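Local coordinates for MobA-like NTP transferase domain-containing protein (Thermus thermophilus, PDB 2DPW), which is of unknown function but is probably a nucleotidyltransferase of the MobA-like type, at residues E13-R18 with V222-E227; G46-Y51 with A61-L66; V102-D107 with L213-P218; R157-L162 with L206-R211. One frame throughout, in Å; residues are numbered along the deposited sequence.

Contact 1: residues E13-R18 with V222-E227; sequences EAWAER and VDVDRE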
loop_
_atom_site.group_PDB
_atom_site.type_symbol
_atom_site.label_atom_id
_atom_site.label_comp_id
_atom_site.label_asym_id
_atom_site.label_seq_id
_atom_site.Cartn_x
_atom_site.Cartn_y
_atom_site.Cartn_z
ATOM N N GLU A 13 -8.415 13.971 7.423
ATOM C CA GLU A 13 -8.456 13.230 8.674
ATOM C C GLU A 13 -8.637 14.111 9.887
ATOM O O GLU A 13 -8.481 15.332 9.824
ATOM C CB GLU A 13 -7.216 12.360 8.889
ATOM C CG GLU A 13 -7.531 11.278 9.922
ATOM C CD GLU A 13 -6.642 10.055 9.891
ATOM O OE1 GLU A 13 -6.022 9.762 8.852
ATOM O OE2 GLU A 13 -6.589 9.361 10.929
ATOM N N ALA A 14 -8.990 13.454 10.991
ATOM C CA ALA A 14 -9.278 14.091 12.270
ATOM C C ALA A 14 -8.135 14.798 12.991
ATOM O O ALA A 14 -8.043 16.034 12.998
ATOM C CB ALA A 14 -9.915 13.069 13.217
ATOM N N TRP A 15 -7.283 14.009 13.635
ATOM C CA TRP A 15 -6.175 14.558 14.407
ATOM C C TRP A 15 -5.223 15.375 13.566
ATOM O O TRP A 15 -4.526 16.237 14.074
ATOM C CB TRP A 15 -5.425 13.430 15.127
ATOM C CG TRP A 15 -4.869 12.389 14.230
ATOM C CD1 TRP A 15 -5.563 11.522 13.445
ATOM C CD2 TRP A 15 -3.487 12.135 13.986
ATOM N NE1 TRP A 15 -4.696 10.736 12.722
ATOM C CE2 TRP A 15 -3.411 11.090 13.043
ATOM C CE3 TRP A 15 -2.298 12.676 14.487
ATOM C CZ2 TRP A 15 -2.193 10.592 12.569
ATOM C CZ3 TRP A 15 -1.084 12.180 14.018
ATOM C CH2 TRP A 15 -1.043 11.143 13.074
ATOM N N ALA A 16 -5.222 15.118 12.269
ATOM C CA ALA A 16 -4.345 15.838 11.370
ATOM C C ALA A 16 -4.610 17.332 11.444
ATOM O O ALA A 16 -3.712 18.125 11.210
ATOM C CB ALA A 16 -4.530 15.335 9.936
ATOM N N GLU A 17 -5.833 17.724 11.776
ATOM C CA GLU A 17 -6.116 19.145 11.842
ATOM C C GLU A 17 -5.645 19.715 13.158
ATOM O O GLU A 17 -5.679 20.925 13.367
ATOM C CB GLU A 17 -7.603 19.412 11.630
ATOM C CG GLU A 17 -8.054 19.134 10.208
ATOM C CD GLU A 17 -8.714 20.331 9.555
ATOM O OE1 GLU A 17 -8.053 21.391 9.431
ATOM O OE2 GLU A 17 -9.897 20.207 9.166
ATOM N N ARG A 18 -5.211 18.833 14.052
ATOM C CA ARG A 18 -4.690 19.274 15.337
ATOM C C ARG A 18 -3.408 19.994 14.997
ATOM O O ARG A 18 -3.077 21.013 15.598
ATOM C CB ARG A 18 -4.379 18.091 16.251
ATOM C CG ARG A 18 -5.558 17.621 17.067
ATOM C CD ARG A 18 -5.201 16.409 17.890
ATOM N NE ARG A 18 -6.365 15.893 18.596
ATOM C CZ ARG A 18 -6.599 14.602 18.804
ATOM N NH1 ARG A 18 -5.748 13.680 18.356
ATOM N NH2 ARG A 18 -7.691 14.232 19.460
ATOM N N VAL A 222 4.353 -0.466 8.500
ATOM C CA VAL A 222 4.145 0.248 9.758
ATOM C C VAL A 222 3.900 1.724 9.490
ATOM O O VAL A 222 4.837 2.505 9.287
ATOM C CB VAL A 222 5.356 0.125 10.698
ATOM C CG1 VAL A 222 5.044 0.806 12.015
ATOM C CG2 VAL A 222 5.695 -1.328 10.929
ATOM N N ASP A 223 2.630 2.098 9.487
ATOM C CA ASP A 223 2.247 3.477 9.246
ATOM C C ASP A 223 2.102 4.233 10.562
ATOM O O ASP A 223 2.313 3.678 11.637
ATOM C CB ASP A 223 0.926 3.516 8.484
ATOM C CG ASP A 223 -0.198 2.851 9.249
ATOM O OD1 ASP A 223 -0.097 1.634 9.515
ATOM O OD2 ASP A 223 -1.179 3.546 9.590
ATOM N N VAL A 224 1.744 5.505 10.461
ATOM C CA VAL A 224 1.545 6.363 11.622
ATOM C C VAL A 224 0.062 6.723 11.683
ATOM O O VAL A 224 -0.504 7.226 10.709
ATOM C CB VAL A 224 2.379 7.655 11.502
ATOM C CG1 VAL A 224 2.101 8.559 12.673
ATOM C CG2 VAL A 224 3.859 7.318 11.427
ATOM N N ASP A 225 -0.565 6.462 12.826
ATOM C CA ASP A 225 -1.987 6.743 12.984
ATOM C C ASP A 225 -2.337 7.744 14.071
ATOM O O ASP A 225 -3.433 8.307 14.065
ATOM C CB ASP A 225 -2.745 5.442 13.241
ATOM C CG ASP A 225 -2.779 4.541 12.023
ATOM O OD1 ASP A 225 -3.362 4.949 10.993
ATOM O OD2 ASP A 225 -2.222 3.425 12.095
ATOM N N ARG A 226 -1.416 7.972 14.999
ATOM C CA ARG A 226 -1.683 8.902 16.079
ATOM C C ARG A 226 -0.412 9.441 16.726
ATOM O O ARG A 226 0.688 9.008 16.396
ATOM C CB ARG A 226 -2.560 8.208 17.123
ATOM C CG ARG A 226 -4.014 7.913 16.651
ATOM C CD ARG A 226 -4.709 6.961 17.669
ATOM N NE ARG A 226 -4.500 7.415 19.063
ATOM C CZ ARG A 226 -4.498 6.586 20.123
ATOM N NH1 ARG A 226 -4.299 7.067 21.363
ATOM N NH2 ARG A 226 -4.692 5.265 19.946
ATOM N N GLU A 227 -0.575 10.375 17.658
ATOM C CA GLU A 227 0.557 10.996 18.332
ATOM C C GLU A 227 1.691 10.094 18.840
ATOM O O GLU A 227 2.857 10.340 18.531
ATOM C CB GLU A 227 0.060 11.884 19.475
ATOM C CG GLU A 227 -0.278 13.308 19.055
ATOM C CD GLU A 227 -1.668 13.443 18.478
ATOM O OE1 GLU A 227 -2.278 12.398 18.154
ATOM O OE2 GLU A 227 -2.142 14.596 18.345
#

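Contact 2: residues G46-Y51 with A61-L66; sequences GLSPVY and APALTL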
loop_
_atom_site.group_PDB
_atom_site.type_symbol
_atom_site.label_atom_id
_atom_site.label_comp_id
_atom_site.label_asym_id
_atom_site.label_seq_id
_atom_site.Cartn_x
_atom_site.Cartn_y
_atom_site.Cartn_z
ATOM N N GLY A 46 15.414 5.028 -7.244
ATOM C CA GLY A 46 15.386 5.267 -8.677
ATOM C C GLY A 46 14.050 5.451 -9.373
ATOM O O GLY A 46 13.965 5.279 -10.592
ATOM N N LEU A 47 13.010 5.817 -8.631
ATOM C CA LEU A 47 11.692 5.999 -9.231
ATOM C C LEU A 47 11.268 7.457 -9.279
ATOM O O LEU A 47 11.792 8.294 -8.549
ATOM C CB LEU A 47 10.643 5.230 -8.437
ATOM C CG LEU A 47 10.911 3.761 -8.139
ATOM C CD1 LEU A 47 9.876 3.233 -7.157
ATOM C CD2 LEU A 47 10.868 2.984 -9.425
ATOM N N SER A 48 10.305 7.742 -10.146
ATOM C CA SER A 48 9.748 9.080 -10.288
ATOM C C SER A 48 8.331 9.005 -9.696
ATOM O O SER A 48 7.436 8.422 -10.297
ATOM C CB SER A 48 9.693 9.462 -11.766
ATOM O OG SER A 48 9.193 10.778 -11.941
ATOM N N PRO A 49 8.117 9.585 -8.502
ATOM C CA PRO A 49 6.824 9.580 -7.811
ATOM C C PRO A 49 5.765 10.583 -8.232
ATOM O O PRO A 49 6.013 11.785 -8.289
ATOM C CB PRO A 49 7.204 9.804 -6.346
ATOM C CG PRO A 49 8.667 9.512 -6.278
ATOM C CD PRO A 49 9.171 10.034 -7.583
ATOM N N VAL A 50 4.571 10.079 -8.512
ATOM C CA VAL A 50 3.450 10.935 -8.852
ATOM C C VAL A 50 2.775 11.067 -7.494
ATOM O O VAL A 50 2.568 10.072 -6.805
ATOM C CB VAL A 50 2.486 10.265 -9.844
ATOM C CG1 VAL A 50 1.240 11.118 -10.005
ATOM C CG2 VAL A 50 3.170 10.104 -11.196
ATOM N N TYR A 51 2.437 12.292 -7.116
ATOM C CA TYR A 51 1.826 12.577 -5.829
ATOM C C TYR A 51 0.360 12.982 -5.895
ATOM O O TYR A 51 0.019 14.012 -6.473
ATOM C CB TYR A 51 2.608 13.701 -5.143
ATOM C CG TYR A 51 2.020 14.125 -3.823
ATOM C CD1 TYR A 51 2.186 13.343 -2.683
ATOM C CD2 TYR A 51 1.249 15.279 -3.723
ATOM C CE1 TYR A 51 1.598 13.697 -1.479
ATOM C CE2 TYR A 51 0.650 15.641 -2.523
ATOM C CZ TYR A 51 0.831 14.844 -1.403
ATOM O OH TYR A 51 0.244 15.195 -0.211
ATOM N N ALA A 61 10.287 17.681 -4.371
ATOM C CA ALA A 61 9.158 17.930 -5.247
ATOM C C ALA A 61 8.861 16.662 -6.057
ATOM O O ALA A 61 9.757 16.046 -6.642
ATOM C CB ALA A 61 9.472 19.105 -6.176
ATOM N N PRO A 62 7.596 16.237 -6.062
ATOM C CA PRO A 62 7.216 15.040 -6.809
ATOM C C PRO A 62 7.182 15.337 -8.297
ATOM O O PRO A 62 7.080 16.491 -8.702
ATOM C CB PRO A 62 5.840 14.702 -6.242
ATOM C CG PRO A 62 5.291 16.056 -5.862
ATOM C CD PRO A 62 6.487 16.724 -5.227
ATOM N N ALA A 63 7.264 14.291 -9.107
ATOM C CA ALA A 63 7.257 14.433 -10.560
ATOM C C ALA A 63 6.008 15.126 -11.056
ATOM O O ALA A 63 6.058 15.944 -11.972
ATOM C CB ALA A 63 7.362 13.090 -11.202
ATOM N N LEU A 64 4.882 14.775 -10.457
ATOM C CA LEU A 64 3.607 15.356 -10.821
ATOM C C LEU A 64 2.780 15.405 -9.536
ATOM O O LEU A 64 2.916 14.543 -8.664
ATOM C CB LEU A 64 2.922 14.484 -11.893
ATOM C CG LEU A 64 1.551 14.973 -12.376
ATOM C CD1 LEU A 64 1.718 16.216 -13.213
ATOM C CD2 LEU A 64 0.850 13.900 -13.179
ATOM N N THR A 65 1.918 16.409 -9.427
ATOM C CA THR A 65 1.097 16.561 -8.240
ATOM C C THR A 65 -0.368 16.661 -8.617
ATOM O O THR A 65 -0.857 17.739 -8.927
ATOM C CB THR A 65 1.511 17.820 -7.507
ATOM O OG1 THR A 65 2.904 18.063 -7.764
ATOM C CG2 THR A 65 1.298 17.675 -6.022
ATOM N N LEU A 66 -1.066 15.532 -8.615
ATOM C CA LEU A 66 -2.488 15.524 -8.954
ATOM C C LEU A 66 -3.267 15.812 -7.680
ATOM O O LEU A 66 -2.782 15.551 -6.581
ATOM C CB LEU A 66 -2.892 14.159 -9.530
ATOM C CG LEU A 66 -1.972 13.713 -10.685
ATOM C CD1 LEU A 66 -2.185 12.258 -11.021
ATOM C CD2 LEU A 66 -2.216 14.577 -11.903
#

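Contact 3: residues V102-D107 with L213-P218; sequences VRFVLD and LVTPYP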
loop_
_atom_site.group_PDB
_atom_site.type_symbol
_atom_site.label_atom_id
_atom_site.label_comp_id
_atom_site.label_asym_id
_atom_site.label_seq_id
_atom_site.Cartn_x
_atom_site.Cartn_y
_atom_site.Cartn_z
ATOM N N VAL A 102 12.234 -0.546 -0.685
ATOM C CA VAL A 102 11.662 -0.351 -2.000
ATOM C C VAL A 102 12.311 -1.232 -3.074
ATOM O O VAL A 102 11.612 -1.885 -3.864
ATOM C CB VAL A 102 11.762 1.121 -2.418
ATOM C CG1 VAL A 102 11.357 1.273 -3.878
ATOM C CG2 VAL A 102 10.862 1.965 -1.533
ATOM N N ARG A 103 13.639 -1.262 -3.099
ATOM C CA ARG A 103 14.326 -2.052 -4.098
ATOM C C ARG A 103 14.066 -3.535 -3.944
ATOM O O ARG A 103 14.014 -4.259 -4.931
ATOM C CB ARG A 103 15.822 -1.751 -4.073
ATOM C CG ARG A 103 16.119 -0.368 -4.624
ATOM C CD ARG A 103 17.587 -0.077 -4.843
ATOM N NE ARG A 103 17.715 1.032 -5.785
ATOM C CZ ARG A 103 18.843 1.679 -6.049
ATOM N NH1 ARG A 103 19.972 1.335 -5.438
ATOM N NH2 ARG A 103 18.839 2.671 -6.930
ATOM N N PHE A 104 13.886 -3.993 -2.713
ATOM C CA PHE A 104 13.617 -5.411 -2.491
ATOM C C PHE A 104 12.383 -5.788 -3.297
ATOM O O PHE A 104 12.391 -6.723 -4.101
ATOM C CB PHE A 104 13.347 -5.684 -1.015
ATOM C CG PHE A 104 12.872 -7.081 -0.740
ATOM C CD1 PHE A 104 13.726 -8.166 -0.889
ATOM C CD2 PHE A 104 11.559 -7.317 -0.363
ATOM C CE1 PHE A 104 13.273 -9.465 -0.663
ATOM C CE2 PHE A 104 11.102 -8.611 -0.138
ATOM C CZ PHE A 104 11.963 -9.685 -0.290
ATOM N N VAL A 105 11.319 -5.036 -3.052
ATOM C CA VAL A 105 10.049 -5.232 -3.722
ATOM C C VAL A 105 10.310 -5.309 -5.214
ATOM O O VAL A 105 10.011 -6.315 -5.859
ATOM C CB VAL A 105 9.090 -4.049 -3.431
ATOM C CG1 VAL A 105 7.781 -4.225 -4.193
ATOM C CG2 VAL A 105 8.835 -3.954 -1.935
ATOM N N LEU A 106 10.891 -4.240 -5.744
ATOM C CA LEU A 106 11.194 -4.143 -7.163
ATOM C C LEU A 106 11.970 -5.333 -7.685
ATOM O O LEU A 106 11.618 -5.910 -8.714
ATOM C CB LEU A 106 12.001 -2.888 -7.419
ATOM C CG LEU A 106 11.360 -1.650 -6.808
ATOM C CD1 LEU A 106 12.384 -0.531 -6.714
ATOM C CD2 LEU A 106 10.162 -1.248 -7.638
ATOM N N ASP A 107 13.014 -5.703 -6.955
ATOM C CA ASP A 107 13.891 -6.786 -7.352
ATOM C C ASP A 107 13.398 -8.187 -7.079
ATOM O O ASP A 107 13.770 -9.119 -7.786
ATOM C CB ASP A 107 15.267 -6.578 -6.721
ATOM C CG ASP A 107 15.889 -5.239 -7.126
ATOM O OD1 ASP A 107 15.639 -4.808 -8.275
ATOM O OD2 ASP A 107 16.624 -4.624 -6.315
ATOM N N LEU A 213 4.270 -10.723 -1.918
ATOM C CA LEU A 213 5.720 -10.767 -1.803
ATOM C C LEU A 213 6.070 -10.672 -0.329
ATOM O O LEU A 213 5.847 -9.633 0.303
ATOM C CB LEU A 213 6.376 -9.595 -2.542
ATOM C CG LEU A 213 7.913 -9.534 -2.469
ATOM C CD1 LEU A 213 8.483 -10.590 -3.369
ATOM C CD2 LEU A 213 8.444 -8.165 -2.898
ATOM N N VAL A 214 6.586 -11.760 0.230
ATOM C CA VAL A 214 6.992 -11.724 1.623
ATOM C C VAL A 214 8.136 -10.716 1.642
ATOM O O VAL A 214 9.189 -10.959 1.054
ATOM C CB VAL A 214 7.521 -13.073 2.095
ATOM C CG1 VAL A 214 7.879 -12.982 3.566
ATOM C CG2 VAL A 214 6.479 -14.149 1.850
ATOM N N THR A 215 7.919 -9.586 2.304
ATOM C CA THR A 215 8.913 -8.529 2.359
ATOM C C THR A 215 9.399 -8.332 3.783
ATOM O O THR A 215 8.672 -7.812 4.621
ATOM C CB THR A 215 8.306 -7.241 1.824
ATOM O OG1 THR A 215 7.785 -7.489 0.513
ATOM C CG2 THR A 215 9.341 -6.141 1.756
ATOM N N PRO A 216 10.658 -8.719 4.059
ATOM C CA PRO A 216 11.364 -8.656 5.343
ATOM C C PRO A 216 11.439 -7.278 5.967
ATOM O O PRO A 216 11.725 -7.146 7.150
ATOM C CB PRO A 216 12.754 -9.178 5.004
ATOM C CG PRO A 216 12.578 -9.892 3.708
ATOM C CD PRO A 216 11.614 -9.024 2.989
ATOM N N TYR A 217 11.191 -6.250 5.171
ATOM C CA TYR A 217 11.246 -4.888 5.674
ATOM C C TYR A 217 9.877 -4.411 6.139
ATOM O O TYR A 217 9.016 -4.080 5.333
ATOM C CB TYR A 217 11.772 -3.967 4.592
ATOM C CG TYR A 217 13.051 -4.462 3.969
ATOM C CD1 TYR A 217 13.049 -5.549 3.092
ATOM C CD2 TYR A 217 14.263 -3.832 4.244
ATOM C CE1 TYR A 217 14.227 -5.992 2.498
ATOM C CE2 TYR A 217 15.445 -4.261 3.657
ATOM C CZ TYR A 217 15.427 -5.335 2.785
ATOM O OH TYR A 217 16.606 -5.711 2.186
ATOM N N PRO A 218 9.663 -4.373 7.458
ATOM C CA PRO A 218 8.397 -3.939 8.049
ATOM C C PRO A 218 8.045 -2.456 7.861
ATOM O O PRO A 218 6.916 -2.040 8.138
ATOM C CB PRO A 218 8.562 -4.328 9.516
ATOM C CG PRO A 218 10.031 -4.218 9.726
ATOM C CD PRO A 218 10.582 -4.866 8.496
#

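Contact 4: residues R157-L162 with L206-R211; sequences RKALPL and LGVEAR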
loop_
_atom_site.group_PDB
_atom_site.type_symbol
_atom_site.label_atom_id
_atom_site.label_comp_id
_atom_site.label_asym_id
_atom_site.label_seq_id
_atom_site.Cartn_x
_atom_site.Cartn_y
_atom_site.Cartn_z
ATOM N N ARG A 157 -5.107 -2.580 -15.998
ATOM C CA ARG A 157 -6.104 -1.797 -16.719
ATOM C C ARG A 157 -7.453 -2.504 -16.837
ATOM O O ARG A 157 -8.500 -1.904 -16.600
ATOM C CB ARG A 157 -5.558 -1.456 -18.117
ATOM C CG ARG A 157 -6.548 -0.806 -19.062
ATOM C CD ARG A 157 -5.932 -0.570 -20.430
ATOM N NE ARG A 157 -5.047 0.592 -20.478
ATOM C CZ ARG A 157 -5.417 1.838 -20.177
ATOM N NH1 ARG A 157 -6.662 2.099 -19.795
ATOM N NH2 ARG A 157 -4.541 2.830 -20.266
ATOM N N LYS A 158 -7.421 -3.790 -17.171
ATOM C CA LYS A 158 -8.640 -4.570 -17.354
ATOM C C LYS A 158 -9.340 -5.126 -16.098
ATOM O O LYS A 158 -10.445 -5.659 -16.187
ATOM C CB LYS A 158 -8.355 -5.709 -18.347
ATOM C CG LYS A 158 -7.275 -6.697 -17.910
ATOM C CD LYS A 158 -7.159 -7.874 -18.877
ATOM C CE LYS A 158 -6.614 -9.129 -18.171
ATOM N NZ LYS A 158 -5.165 -9.443 -18.442
ATOM N N ALA A 159 -8.724 -4.987 -14.931
ATOM C CA ALA A 159 -9.332 -5.501 -13.710
ATOM C C ALA A 159 -9.975 -4.404 -12.885
ATOM O O ALA A 159 -10.700 -4.676 -11.925
ATOM C CB ALA A 159 -8.293 -6.216 -12.885
ATOM N N LEU A 160 -9.714 -3.163 -13.266
ATOM C CA LEU A 160 -10.247 -2.027 -12.543
ATOM C C LEU A 160 -11.743 -2.068 -12.273
ATOM O O LEU A 160 -12.193 -1.619 -11.231
ATOM C CB LEU A 160 -9.882 -0.742 -13.268
ATOM C CG LEU A 160 -8.382 -0.428 -13.271
ATOM C CD1 LEU A 160 -8.127 0.715 -14.240
ATOM C CD2 LEU A 160 -7.900 -0.059 -11.875
ATOM N N PRO A 161 -12.541 -2.605 -13.202
ATOM C CA PRO A 161 -13.981 -2.628 -12.903
ATOM C C PRO A 161 -14.284 -3.500 -11.696
ATOM O O PRO A 161 -15.206 -3.210 -10.931
ATOM C CB PRO A 161 -14.592 -3.181 -14.182
ATOM C CG PRO A 161 -13.653 -2.672 -15.221
ATOM C CD PRO A 161 -12.298 -2.959 -14.605
ATOM N N LEU A 162 -13.507 -4.567 -11.530
ATOM C CA LEU A 162 -13.698 -5.458 -10.395
ATOM C C LEU A 162 -13.069 -4.776 -9.188
ATOM O O LEU A 162 -13.653 -4.735 -8.104
ATOM C CB LEU A 162 -13.013 -6.804 -10.633
ATOM C CG LEU A 162 -13.047 -7.411 -12.034
ATOM C CD1 LEU A 162 -12.558 -8.857 -11.939
ATOM C CD2 LEU A 162 -14.444 -7.356 -12.613
ATOM N N LEU A 206 -10.122 -11.428 -9.701
ATOM C CA LEU A 206 -9.693 -10.332 -10.558
ATOM C C LEU A 206 -9.464 -10.655 -12.012
ATOM O O LEU A 206 -9.479 -9.759 -12.848
ATOM C CB LEU A 206 -8.417 -9.725 -10.005
ATOM C CG LEU A 206 -8.533 -9.342 -8.534
ATOM C CD1 LEU A 206 -7.234 -8.704 -8.057
ATOM C CD2 LEU A 206 -9.699 -8.390 -8.372
ATOM N N GLY A 207 -9.233 -11.922 -12.321
ATOM C CA GLY A 207 -8.981 -12.281 -13.701
ATOM C C GLY A 207 -7.532 -12.042 -14.096
ATOM O O GLY A 207 -7.078 -12.507 -15.133
ATOM N N VAL A 208 -6.798 -11.309 -13.269
ATOM C CA VAL A 208 -5.386 -11.043 -13.528
ATOM C C VAL A 208 -4.527 -11.817 -12.523
ATOM O O VAL A 208 -5.035 -12.267 -11.489
ATOM C CB VAL A 208 -5.087 -9.544 -13.408
ATOM C CG1 VAL A 208 -5.837 -8.791 -14.477
ATOM C CG2 VAL A 208 -5.489 -9.038 -12.037
ATOM N N GLU A 209 -3.242 -11.996 -12.831
ATOM C CA GLU A 209 -2.357 -12.709 -11.911
ATOM C C GLU A 209 -2.068 -11.807 -10.720
ATOM O O GLU A 209 -1.675 -10.648 -10.878
ATOM C CB GLU A 209 -1.039 -13.108 -12.580
ATOM C CG GLU A 209 -0.242 -14.072 -11.714
ATOM C CD GLU A 209 0.956 -14.656 -12.420
ATOM O OE1 GLU A 209 0.999 -14.565 -13.665
ATOM O OE2 GLU A 209 1.842 -15.215 -11.726
ATOM N N ALA A 210 -2.274 -12.340 -9.524
ATOM C CA ALA A 210 -2.062 -11.564 -8.312
ATOM C C ALA A 210 -1.220 -12.372 -7.361
ATOM O O ALA A 210 -1.571 -13.503 -7.031
ATOM C CB ALA A 210 -3.396 -11.238 -7.664
ATOM N N ARG A 211 -0.112 -11.791 -6.917
ATOM C CA ARG A 211 0.756 -12.489 -5.997
ATOM C C ARG A 211 1.220 -11.622 -4.851
ATOM O O ARG A 211 1.213 -10.402 -4.953
ATOM C CB ARG A 211 1.953 -13.065 -6.757
ATOM C CG ARG A 211 1.554 -14.216 -7.652
ATOM C CD ARG A 211 2.741 -14.928 -8.230
ATOM N NE ARG A 211 3.513 -15.647 -7.222
ATOM C CZ ARG A 211 4.616 -16.336 -7.500
ATOM N NH1 ARG A 211 5.061 -16.389 -8.757
ATOM N NH2 ARG A 211 5.278 -16.968 -6.530
#

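Contact 1: residues E13-R18 with V222-E227
Two loops of a MobA-like, GT-A-type fold meet here: the one after strand 4-8, with a 3-10 turn at 15-17, and the one leading into helix 227-230. Trp-15 carries the contact. Its CG sits in the crowded position between the backbone N and the carbonyl carbon (chi1 59°), and the indole reaches across to the backbone of the other loop. Arg-226 CA lies over the six-membered ring in a CH-pi contact, 3.8 Å from the centroid and 10° off the ring normal. Trp-15 CH2 also meets Val-224 CG1 at 4.1 Å. The indole N-H is used within its own loop: Trp-15 NE1 donates to Glu-13 OE2 at 2.9 Å, the acceptor in the ring plane but the donor above the carboxylate plane, which helps fix the indole's rotation. Glu-227 bends at chi2, and its OE1 makes a long salt bridge of 3.7 Å to Arg-18 NH1. The Asp-225 side chain sets off away from segment 13-18 and its OD1 pairs with Lys-24, while its carbonyl O lies by the indole. Arg-226 occupies the N-cap position of helix 227-230; Asp-229 OD2 accepts bonds from the backbone N of Asp-225 and Arg-226, while Leu-230 packs against Trp-15 and Val-224.

Contact 2: residues G46-Y51 with A61-L66
Two neighbouring parallel strands, 48-52 and 64-66, are joined here without the helix that usually carries a chain between parallel neighbours; residues 53-63 make the connection with no helix among them. The segments 48-51 and 64-66 run 4.7 Å apart at closest approach, with 21° between their directions. Tyr-51 holds the register opposite Thr-65 by bonding to the residues on either side of it. Tyr-51 N donates to Leu-64 O at 2.8 Å, almost straight at 172°, and Tyr-51 O accepts a weak, bent bond from Leu-66 N. Further back the pairing frays: Ala-63 N still reaches Pro-49 O at 2.9 Å, bent to 136°, though Ala-63, with helical backbone angles, breaks the extended course of the chain.

The Tyr-51 side chain stands with CG anti to the backbone N. Its ring presents the CD2 edge to Thr-65 CG2, which lies near the ring plane, while Tyr-51 CB rests on Pro-62 CB at 3.6 Å. On the face of the sheet opposite Tyr-51 and Thr-65 lies Val-50, whose CG1, also anti to its backbone N, touches Leu-66 CD1 at 3.7 Å and lies 4.2 Å from Leu-64 CB. Helix 35-44 covers Pro-49 and Tyr-51; helix 72-81 covers Val-50 and Leu-66. Strand 4-8 takes the backbone bonds of Val-50, and the phenol Tyr-51 OH bonds to Glu-54 O.

Across the two segments, then, all hydrogen bonding is main chain to main chain. The side chains add apolar contact on both faces, so a short edge strand is held by few bonds and by the flanking packing.

Contact 3: residues V102-D107 with L213-P218
Phe-104 gathers the tight part of this contact, projecting from helix 99-108 into the turn that follows strand 210-214. With CG anti to the backbone N (chi1 172°), its side chain is wrapped by residues 213-217. Leu-213 CD2 comes within 3.9 Å of Phe-104 CE2. Val-214 O approaches in the ring plane at the edge, 3.3 Å from Phe-104 CE2, and Thr-215 OG1 lies in that plane too. The Pro-216 ring lies over one face, too close in the model for detail. Tyr-217 closes in at the root of the side chain, where Tyr-217 CE1 stands 3.6 Å from Phe-104 CB; the two ring planes make 43°, an oblique pair with centroids 5.5 Å apart. Thr-215 is steadied within its own segment: OG1 donates to Leu-213 O at 2.9 Å from above the carbonyl plane, while CG2, anti to the backbone N, is turned to the phenyl. Deeper in, Leu-213 CD2 lies against Val-105 CA. Tyr-217 OH is held by a hydrogen bond to Glu-100 OE2 of helix 99-108.

The outer side is looser. Val-214 is exposed and its side chain sets off away from the helix; Pro-216 is likewise exposed. No hydrogen bond crosses between the segments. Helix 99-108 thus packs on the sheet where strand 210-214 pairs with strand 114-120, and Val-105 continues the packing onto Leu-148 and Leu-150 of strand 148-152.

Contact 4: residues R157-L162 with L206-R211
This is plain apolar packing between two connections: the turn between helices 153-156 and 160-168, and the link from the end of helix 195-206 to strand 210-214. Ala-159 is at its middle. Its CB points at the other segment and touches Leu-206 O at 3.7 Å and Val-208 CG1 at 3.9 Å, and both of its partners belong to the turn that ends helix 195-206. That turn passes through Gly-207, whose positive phi of 82° swings the chain round so that Val-208 faces back toward Ala-159.

Val-208 places CG1 anti to its carbonyl carbon and CG2 in the crowded position between N and C (chi1 -64°), so both methyls lie near Ala-159 CB. Lys-158 comes alongside from the exposed side. Its chain starts from the crowded position (chi1 61°), runs past the valine in the opposite direction, and bends at chi4; its CE lies 3.8 Å from Val-208 CG1, with NZ only slightly farther. On the far flank Leu-162, with CG beside its backbone N, lays CD1 on the helix end, 3.5 Å from Leu-206 CA. Leu-162 CB also faces Leu-206 CD2 at 4.3 Å.

Beyond the contact, Val-208 packs on Ala-113, and Glu-209 and Arg-211 bond through their backbones to Leu-114, bringing the chain into the sheet. No hydrogen bond or salt bridge joins the two segments. Methyl and methylene groups pack on each other and on the Leu-206 carbonyl, and the lysine contributes its aliphatic chain from an exposed position.

How the contacts relate
Contact 1 joins the two ends of the chain: the other three lie between its segments in sequence. Contact 2 closes first, then contact 3 opens, and contact 4 falls between the segments of contact 3. Contacts 2, 3 and 4 all reach the main mixed sheet. Contacts 3 and 4 use the two ends of strand 210-214, with centres about 22 Å apart, whereas contacts 2 and 3 touch where Leu-47 CD1 packs on Val-102 CG1. Contacts 1 and 4, about 32 Å between centres, lie on opposite sides of the chain's centre. The C-terminal segment leaving contact 4 thus runs through contact 3 to contact 1, returning to the loop after the first strand.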